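Local coordinates for protein inositol monophosphatase (Zymomonas mobilis, PDB 4N81) that probably acts as a magnesium-dependent phosphatase of the inositol monophosphatase superfamily, hydrolysing phosphate monoesters such as inositol monophosphate, at residues Ala99-Leu104 and Asn119-Gln124. Sequence-based numbering, arbitrary orientation.
Sequences ASFGTL and NQPIHQ
Gln120 reaches across to the loop before strand 102-109, and its amide NE2 donates to Phe101 O (2.8 Å). The same nitrogen lies over the centre of the Phe101 ring, 3.4 Å above its plane, with ring and amide nearly perpendicular. CG of Phe101 stands between its own backbone N and carbonyl carbon (chi1 71°), which starts the ring off on the side where Gln120 lies. CE1 packs on Pro121 CG (3.6 Å) and CZ on Ile122 CG1 (3.7 Å); an aromatic suits the site because its face can take the amide nitrogen while these carbons make van der Waals contact with aliphatic groups. The other end of the amide turns back on its own chain: Gln120 OE1 accepts from Ile122 N and, more straightly, from His123 N (168°). Glutamine, both donor and acceptor, thus ties the turn after strand 112-120 to the neighbouring loop. The small CB of Ala99 fits against His123 ND1 (3.7 Å), and a water joins Ala99 O to that nitrogen. Regular antiparallel pairing begins at Thr103 and Asn119, a hydrogen-bonded pair with backbone bonds in both directions. Their side chains share one face of the sheet, where a second water links Thr103 OG1 to Asn119 ND2; Pro87 O and Arg126 NE hold Thr103 OG1 and Asn119 OD1 respectively. The contact lies at the hairpin end away from its turn, where strand 102-109 begins and strand 112-120 finishes. Helix 7-24 packs against Phe101, Thr103, Asn119 and Pro121, Phe101 also touches Ile88, whose backbone carbonyl is probably a magnesium ligand, and His123 stacks on His123 of the second subunit.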
loop_
_atom_site.group_PDB
_atom_site.type_symbol
_atom_site.label_atom_id
_atom_site.label_comp_id
_atom_site.label_asym_id
_atom_site.label_seq_id
_atom_site.Cartn_x
_atom_site.Cartn_y
_atom_site.Cartn_z
ATOM N N ALA A 99 -5.345 3.972 1.062
ATOM C CA ALA A 99 -6.640 3.278 0.907
ATOM C C ALA A 99 -6.430 1.759 0.865
ATOM O O ALA A 99 -7.064 1.043 0.066
ATOM C CB ALA A 99 -7.336 3.753 -0.371
ATOM N N SER A 100 -5.527 1.261 1.691
ATOM C CA SER A 100 -5.443 -0.201 1.882
ATOM C C SER A 100 -6.264 -0.687 3.074
ATOM O O SER A 100 -6.329 -1.892 3.311
ATOM C CB SER A 100 -3.980 -0.605 2.114
ATOM O OG SER A 100 -3.472 0.126 3.252
ATOM N N PHE A 101 -6.805 0.227 3.885
ATOM C CA PHE A 101 -7.573 -0.187 5.050
ATOM C C PHE A 101 -8.897 -0.790 4.611
ATOM O O PHE A 101 -9.330 -0.537 3.495
ATOM C CB PHE A 101 -7.844 0.984 6.020
ATOM C CG PHE A 101 -8.815 1.977 5.483
ATOM C CD1 PHE A 101 -10.175 1.869 5.766
ATOM C CD2 PHE A 101 -8.383 3.023 4.686
ATOM C CE1 PHE A 101 -11.074 2.796 5.257
ATOM C CE2 PHE A 101 -9.279 3.921 4.143
ATOM C CZ PHE A 101 -10.639 3.813 4.447
ATOM N N GLY A 102 -9.535 -1.596 5.475
ATOM C CA GLY A 102 -10.878 -2.103 5.135
ATOM C C GLY A 102 -11.771 -2.261 6.358
ATOM O O GLY A 102 -11.297 -2.447 7.491
ATOM N N THR A 103 -13.080 -2.198 6.136
ATOM C CA THR A 103 -14.017 -2.568 7.186
ATOM C C THR A 103 -14.100 -4.090 7.135
ATOM O O THR A 103 -14.311 -4.674 6.066
ATOM C CB THR A 103 -15.385 -1.970 6.871
ATOM O OG1 THR A 103 -15.291 -0.536 6.928
ATOM C CG2 THR A 103 -16.468 -2.482 7.889
ATOM N N LEU A 104 -13.994 -4.743 8.287
ATOM C CA LEU A 104 -14.182 -6.197 8.349
ATOM C C LEU A 104 -15.454 -6.488 9.110
ATOM O O LEU A 104 -15.635 -5.960 10.222
ATOM C CB LEU A 104 -13.012 -6.839 9.104
ATOM C CG LEU A 104 -11.607 -6.528 8.577
ATOM C CD1 LEU A 104 -10.519 -7.317 9.338
ATOM C CD2 LEU A 104 -11.570 -6.924 7.086
ATOM N N ASN A 119 -14.395 -4.665 3.158
ATOM C CA ASN A 119 -14.847 -3.603 2.277
ATOM C C ASN A 119 -13.904 -2.430 2.299
ATOM O O ASN A 119 -13.669 -1.861 3.366
ATOM C CB ASN A 119 -16.237 -3.101 2.685
ATOM C CG ASN A 119 -16.811 -2.110 1.654
ATOM O OD1 ASN A 119 -17.037 -2.476 0.516
ATOM N ND2 ASN A 119 -17.016 -0.848 2.058
ATOM N N GLN A 120 -13.427 -2.027 1.121
ATOM C CA GLN A 120 -12.557 -0.849 1.025
ATOM C C GLN A 120 -13.494 0.228 0.544
ATOM O O GLN A 120 -13.917 0.223 -0.622
ATOM C CB GLN A 120 -11.469 -1.139 -0.056
ATOM C CG GLN A 120 -10.124 -0.407 0.276
ATOM C CD GLN A 120 -10.349 1.081 0.536
ATOM O OE1 GLN A 120 -10.933 1.782 -0.290
ATOM N NE2 GLN A 120 -9.905 1.558 1.680
ATOM N N PRO A 121 -13.830 1.191 1.442
ATOM C CA PRO A 121 -14.912 2.123 1.099
ATOM C C PRO A 121 -14.471 3.269 0.211
ATOM O O PRO A 121 -15.344 3.994 -0.282
ATOM C CB PRO A 121 -15.379 2.640 2.458
ATOM C CG PRO A 121 -14.105 2.524 3.359
ATOM C CD PRO A 121 -13.463 1.237 2.875
ATOM N N ILE A 122 -13.154 3.459 0.016
ATOM C CA ILE A 122 -12.722 4.575 -0.835
ATOM C C ILE A 122 -12.782 4.134 -2.294
ATOM O O ILE A 122 -13.369 4.812 -3.144
ATOM C CB ILE A 122 -11.265 5.032 -0.468
ATOM C CG1 ILE A 122 -11.175 5.304 1.050
ATOM C CG2 ILE A 122 -10.846 6.297 -1.304
ATOM C CD1 ILE A 122 -12.273 6.262 1.605
ATOM N N HIS A 123 -12.195 2.983 -2.587
ATOM C CA HIS A 123 -12.231 2.458 -3.976
ATOM C C HIS A 123 -13.340 1.507 -4.316
ATOM O O HIS A 123 -13.448 1.049 -5.457
ATOM C CB HIS A 123 -10.841 2.001 -4.398
ATOM C CG HIS A 123 -9.899 3.172 -4.452
ATOM N ND1 HIS A 123 -8.680 3.192 -3.808
ATOM C CD2 HIS A 123 -10.073 4.409 -4.994
ATOM C CE1 HIS A 123 -8.117 4.377 -3.994
ATOM N NE2 HIS A 123 -8.949 5.140 -4.689
ATOM N N GLN A 124 -14.197 1.258 -3.333
ATOM C CA GLN A 124 -15.363 0.381 -3.529
ATOM C C GLN A 124 -14.935 -1.011 -4.007
ATOM O O GLN A 124 -15.303 -1.458 -5.094
ATOM C CB GLN A 124 -16.354 0.992 -4.527
ATOM C CG GLN A 124 -16.519 2.473 -4.370
ATOM C CD GLN A 124 -17.474 2.788 -3.299
ATOM O OE1 GLN A 124 -17.362 2.270 -2.181
ATOM N NE2 GLN A 124 -18.467 3.617 -3.625
HETATM O O HOH W 1 -7.703 0.516 -2.595
HETATM O O HOH W 2 -17.017 -0.028 4.840
#